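Long-range contacts in dehydroquinate synthase (Thermus thermophilus, PDB 1UJN), which probably converts 3-deoxy-D-arabino-heptulosonate 7-phosphate to 3-dehydroquinate in the chorismate pathway, with NAD+ and a divalent metal ion as cofactors: residues F116-L121 against L156-T161; G41-V46 against L89-G94. All coordinates share one frame; numbering follows the deposited sequence.

Interaction 1: F116-L121 against L156-T161; sequences FPTTTL and LRALKT
T118 and A158 bring the two backbones closest, with their CA atoms 5.8 Å apart. F116 and P117 end a strand, T118 and T119 form a short bend, and T120 begins a helix. Across from them, residues 156-160 have helical backbone angles, and L159 N bonds back to L156 O at 2.9 Å. The two backbones are joined through one water. It donates to T118 O at 2.8 Å and to A158 O at 2.7 Å, so both carbonyl oxygens are satisfied in a largely buried place.

L159 does most of the side-chain work. Its CG lies anti to its own carbonyl carbon (chi1 -62°), beside the backbone N. Within the contact, the nearest partners of L159 CD2 are backbone atoms of 118-120. L159 CD2 is 3.7 Å from T118 O and touches T119 C and T120 N at similar range. On the other branch, L159 CD1 meets T120 CG2 at 4.2 Å, the two side chains crossing obliquely.

A158 points its CB at the bend and meets T118 CG2 at 4.2 Å. T118 CG2 lies anti to the carbonyl carbon, with OG1 held between N and C (chi1 57°). This is a methyl-to-methyl contact. The hydroxyls of the next two threonines are used in other ways. T119 is the N-cap residue, and its OG1 accepts from A122 N. T120 OG1 bonds to F167 O.

T118 and T119 are predicted to bind NAD+, so the contact includes part of the probable cofactor site. Their loop links strand 112-117 to helix 120-126. L159 also packs on I123 of that helix and on L199 and L203 of helix 199-216, while T118 leans on V91 of strand 87-92.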
loop_
_atom_site.group_PDB
_atom_site.type_symbol
_atom_site.label_atom_id
_atom_site.label_comp_id
_atom_site.label_asym_id
_atom_site.label_seq_id
_atom_site.Cartn_x
_atom_site.Cartn_y
_atom_site.Cartn_z
ATOM N N PHE A 116 9.871 -1.169 17.364
ATOM C CA PHE A 116 10.718 -1.453 18.522
ATOM C C PHE A 116 11.498 -2.708 18.147
ATOM O O PHE A 116 11.135 -3.824 18.530
ATOM C CB PHE A 116 9.870 -1.705 19.762
ATOM C CG PHE A 116 9.076 -0.509 20.195
ATOM C CD1 PHE A 116 7.855 -0.217 19.600
ATOM C CD2 PHE A 116 9.566 0.346 21.177
ATOM C CE1 PHE A 116 7.126 0.917 19.981
ATOM C CE2 PHE A 116 8.845 1.480 21.562
ATOM C CZ PHE A 116 7.626 1.764 20.962
ATOM N N PRO A 117 12.575 -2.540 17.369
ATOM C CA PRO A 117 13.392 -3.676 16.938
ATOM C C PRO A 117 14.047 -4.413 18.101
ATOM O O PRO A 117 14.517 -3.800 19.058
ATOM C CB PRO A 117 14.397 -3.035 15.977
ATOM C CG PRO A 117 14.563 -1.657 16.540
ATOM C CD PRO A 117 13.149 -1.263 16.905
ATOM N N THR A 118 14.051 -5.738 18.020
ATOM C CA THR A 118 14.638 -6.554 19.077
ATOM C C THR A 118 15.745 -7.486 18.579
ATOM O O THR A 118 16.115 -8.445 19.259
ATOM C CB THR A 118 13.551 -7.386 19.792
ATOM O OG1 THR A 118 12.858 -8.189 18.836
ATOM C CG2 THR A 118 12.556 -6.462 20.490
ATOM N N THR A 119 16.265 -7.210 17.390
ATOM C CA THR A 119 17.361 -8.002 16.833
ATOM C C THR A 119 18.353 -7.004 16.239
ATOM O O THR A 119 17.985 -5.868 15.941
ATOM C CB THR A 119 16.905 -8.958 15.698
ATOM O OG1 THR A 119 16.512 -8.193 14.550
ATOM C CG2 THR A 119 15.742 -9.836 16.160
ATOM N N THR A 120 19.607 -7.411 16.069
ATOM C CA THR A 120 20.587 -6.490 15.501
ATOM C C THR A 120 20.275 -6.218 14.033
ATOM O O THR A 120 20.413 -5.091 13.555
ATOM C CB THR A 120 22.020 -7.046 15.626
ATOM O OG1 THR A 120 22.039 -8.426 15.245
ATOM C CG2 THR A 120 22.510 -6.910 17.064
ATOM N N LEU A 121 19.844 -7.247 13.318
ATOM C CA LEU A 121 19.515 -7.079 11.908
ATOM C C LEU A 121 18.385 -6.065 11.745
ATOM O O LEU A 121 18.405 -5.252 10.823
ATOM C CB LEU A 121 19.109 -8.427 11.291
ATOM C CG LEU A 121 18.744 -8.435 9.799
ATOM C CD1 LEU A 121 19.894 -7.870 8.976
ATOM C CD2 LEU A 121 18.427 -9.863 9.362
ATOM N N LEU A 156 18.361 -1.702 23.803
ATOM C CA LEU A 156 19.458 -2.660 23.841
ATOM C C LEU A 156 19.276 -3.753 24.898
ATOM O O LEU A 156 19.773 -4.861 24.734
ATOM C CB LEU A 156 20.784 -1.915 24.042
ATOM C CG LEU A 156 21.061 -0.886 22.935
ATOM C CD1 LEU A 156 22.382 -0.176 23.191
ATOM C CD2 LEU A 156 21.086 -1.584 21.580
ATOM N N ARG A 157 18.554 -3.455 25.973
ATOM C CA ARG A 157 18.353 -4.472 26.989
ATOM C C ARG A 157 17.607 -5.665 26.408
ATOM O O ARG A 157 17.645 -6.770 26.931
ATOM C CB ARG A 157 17.543 -3.854 28.129
ATOM C CG ARG A 157 17.316 -4.835 29.279
ATOM C CD ARG A 157 16.768 -4.139 30.529
ATOM N NE ARG A 157 15.716 -3.185 30.168
ATOM C CZ ARG A 157 14.457 -3.656 30.083
ATOM N NH1 ARG A 157 14.208 -4.931 30.325
ATOM N NH2 ARG A 157 13.461 -2.827 29.755
ATOM N N ALA A 158 16.945 -5.456 25.272
ATOM C CA ALA A 158 16.220 -6.534 24.610
ATOM C C ALA A 158 17.119 -7.487 23.819
ATOM O O ALA A 158 16.735 -8.621 23.552
ATOM C CB ALA A 158 15.147 -5.946 23.692
ATOM N N LEU A 159 18.312 -7.030 23.447
ATOM C CA LEU A 159 19.244 -7.856 22.675
ATOM C C LEU A 159 19.960 -8.931 23.489
ATOM O O LEU A 159 20.582 -9.832 22.927
ATOM C CB LEU A 159 20.307 -6.977 22.016
ATOM C CG LEU A 159 19.870 -5.935 20.992
ATOM C CD1 LEU A 159 21.076 -5.109 20.567
ATOM C CD2 LEU A 159 19.238 -6.628 19.801
ATOM N N LYS A 160 19.879 -8.834 24.809
ATOM C CA LYS A 160 20.558 -9.787 25.675
ATOM C C LYS A 160 20.020 -11.216 25.620
ATOM O O LYS A 160 20.756 -12.167 25.869
ATOM C CB LYS A 160 20.546 -9.249 27.107
ATOM C CG LYS A 160 21.291 -7.918 27.221
ATOM C CD LYS A 160 21.275 -7.341 28.624
ATOM C CE LYS A 160 21.648 -5.864 28.593
ATOM N NZ LYS A 160 21.210 -5.133 29.818
ATOM N N THR A 161 18.747 -11.375 25.277
ATOM C CA THR A 161 18.158 -12.708 25.190
ATOM C C THR A 161 18.269 -13.273 23.777
ATOM O O THR A 161 17.826 -14.385 23.499
ATOM C CB THR A 161 16.673 -12.685 25.579
ATOM O OG1 THR A 161 16.108 -13.985 25.365
ATOM C CG2 THR A 161 15.918 -11.658 24.741
HETATM O O HOH W 1 15.856 -10.137 21.441
#

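Interaction 2: G41-V46 against L89-G94; sequences GFAQEV and LVVGGG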
loop_
_atom_site.group_PDB
_atom_site.type_symbol
_atom_site.label_atom_id
_atom_site.label_comp_id
_atom_site.label_asym_id
_atom_site.label_seq_id
_atom_site.Cartn_x
_atom_site.Cartn_y
_atom_site.Cartn_z
ATOM N N GLY A 41 7.875 -10.303 27.196
ATOM C CA GLY A 41 8.217 -9.549 28.391
ATOM C C GLY A 41 8.402 -8.073 28.089
ATOM O O GLY A 41 7.799 -7.208 28.729
ATOM N N PHE A 42 9.237 -7.782 27.098
ATOM C CA PHE A 42 9.500 -6.407 26.708
ATOM C C PHE A 42 8.249 -5.799 26.079
ATOM O O PHE A 42 7.952 -4.622 26.281
ATOM C CB PHE A 42 10.674 -6.356 25.718
ATOM C CG PHE A 42 10.992 -4.974 25.225
ATOM C CD1 PHE A 42 11.221 -3.936 26.121
ATOM C CD2 PHE A 42 11.066 -4.709 23.860
ATOM C CE1 PHE A 42 11.517 -2.649 25.668
ATOM C CE2 PHE A 42 11.363 -3.427 23.396
ATOM C CZ PHE A 42 11.588 -2.395 24.302
ATOM N N ALA A 43 7.522 -6.609 25.318
ATOM C CA ALA A 43 6.300 -6.145 24.662
ATOM C C ALA A 43 5.310 -5.640 25.707
ATOM O O ALA A 43 4.688 -4.591 25.533
ATOM C CB ALA A 43 5.679 -7.273 23.853
ATOM N N GLN A 44 5.172 -6.383 26.800
ATOM C CA GLN A 44 4.260 -5.981 27.864
ATOM C C GLN A 44 4.764 -4.713 28.543
ATOM O O GLN A 44 3.975 -3.902 29.015
ATOM C CB GLN A 44 4.110 -7.104 28.895
ATOM C CG GLN A 44 3.536 -8.392 28.334
ATOM C CD GLN A 44 2.056 -8.304 27.990
ATOM O OE1 GLN A 44 1.400 -7.310 28.304
ATOM N NE2 GLN A 44 1.527 -9.334 27.333
ATOM N N GLU A 45 6.081 -4.539 28.599
ATOM C CA GLU A 45 6.649 -3.347 29.215
ATOM C C GLU A 45 6.351 -2.129 28.338
ATOM O O GLU A 45 6.006 -1.050 28.838
ATOM C CB GLU A 45 8.163 -3.502 29.394
ATOM C CG GLU A 45 8.814 -2.282 30.006
ATOM C CD GLU A 45 10.305 -2.442 30.204
ATOM O OE1 GLU A 45 10.949 -1.462 30.633
ATOM O OE2 GLU A 45 10.833 -3.538 29.932
ATOM N N VAL A 46 6.485 -2.308 27.026
ATOM C CA VAL A 46 6.203 -1.236 26.080
ATOM C C VAL A 46 4.730 -0.846 26.213
ATOM O O VAL A 46 4.393 0.337 26.288
ATOM C CB VAL A 46 6.486 -1.693 24.619
ATOM C CG1 VAL A 46 5.970 -0.653 23.628
ATOM C CG2 VAL A 46 7.982 -1.898 24.424
ATOM N N LEU A 89 1.959 -0.444 17.229
ATOM C CA LEU A 89 3.306 -0.582 17.770
ATOM C C LEU A 89 3.783 -1.985 17.407
ATOM O O LEU A 89 3.046 -2.961 17.560
ATOM C CB LEU A 89 3.306 -0.382 19.293
ATOM C CG LEU A 89 3.047 1.051 19.774
ATOM C CD1 LEU A 89 1.584 1.430 19.574
ATOM C CD2 LEU A 89 3.410 1.150 21.253
ATOM N N VAL A 90 5.006 -2.089 16.900
ATOM C CA VAL A 90 5.519 -3.390 16.495
ATOM C C VAL A 90 6.807 -3.728 17.221
ATOM O O VAL A 90 7.819 -3.032 17.078
ATOM C CB VAL A 90 5.752 -3.435 14.965
ATOM C CG1 VAL A 90 6.061 -4.855 14.530
ATOM C CG2 VAL A 90 4.509 -2.916 14.236
ATOM N N VAL A 91 6.766 -4.809 17.991
ATOM C CA VAL A 91 7.911 -5.234 18.786
ATOM C C VAL A 91 8.411 -6.600 18.327
ATOM O O VAL A 91 7.717 -7.606 18.477
ATOM C CB VAL A 91 7.531 -5.312 20.281
ATOM C CG1 VAL A 91 8.775 -5.589 21.126
ATOM C CG2 VAL A 91 6.843 -4.010 20.719
ATOM N N GLY A 92 9.616 -6.625 17.765
ATOM C CA GLY A 92 10.177 -7.877 17.290
ATOM C C GLY A 92 11.306 -7.641 16.309
ATOM O O GLY A 92 11.838 -6.531 16.213
ATOM N N GLY A 93 11.666 -8.687 15.575
ATOM C CA GLY A 93 12.741 -8.582 14.604
ATOM C C GLY A 93 12.237 -8.187 13.230
ATOM O O GLY A 93 11.094 -7.747 13.090
ATOM N N GLY A 94 13.091 -8.365 12.221
ATOM C CA GLY A 94 12.752 -8.006 10.855
ATOM C C GLY A 94 11.447 -8.537 10.290
ATOM O O GLY A 94 10.743 -7.822 9.575
#
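V91 meets three residues of the helical segment G41-V46, spreading its two methyls between them. Its CG1 lies anti to the backbone N (chi1 -173°) and reaches the F42 ring, at 3.7 Å from F42 CD2 and 4.1 Å from F42 CE2. The two side chains meet at a slant. The same methyl approaches A43, with V91 CG1 4.5 Å from A43 CB. CG2 of V91 looks to V46 instead and lies 4.4 Å from V46 CG2.

F42 has its CG anti to the backbone N (chi1 178°), which places it beside the carbonyl carbon. One ring face is covered from within the helix: V46 CG2 sits 3.6 Å above the plane of the F42 ring, displaced toward the rim. E45 OE2 lies in the plane of the ring, at its edge. V46 CG2 thus covers part of a ring face and also nears V91, while V91 CG1 touches the ring itself. The other methyl, V46 CG1, touches L89 CD2 at 3.9 Å. Here V46 and L89 run alongside one another with opposed directions.

All five touching residues are buried and the contact is wholly apolar. L89 and V91 are two apart on the strand and point to the same face, toward the helix. The helix answers with F42, A43 and V46, one residue or one turn apart. The axes of helix 41-46 and strand 89-92 come within 8.9 Å, at 156° between their directions.

This is a helix laid on the parallel part of a mixed sheet, as in Rossmann-like alpha/beta domains. Helix 40-50 is the connection of a beta-alpha-beta crossover from strand 31-36 to strand 55-58. Strand 87-92 ends at G92, G93 takes the N-cap position and G94 starts helix 94-106, a glycine-rich junction consistent with the dinucleotide-binding loop of this family.

How the interactions relate
The centres of interactions 1 and 2 lie 10 Å apart, and both draw on the same mixed sheet, in which strands 87-92 and 112-117 run parallel as neighbours. F116 N probably bonds to V90 O at 2.8 Å. Near the surface, R157 NH2 and E45 OE2 form a salt bridge at 2.7 Å, tying the loop of interaction 1 to the helix of interaction 2. Just past the two strands the loops meet: T119 CG2, of a predicted NAD+-binding residue, packs on G93 CA at 3.6 Å. The predicted metal ligands lie further on, with the side chains of T120 and E173 about 8 Å apart.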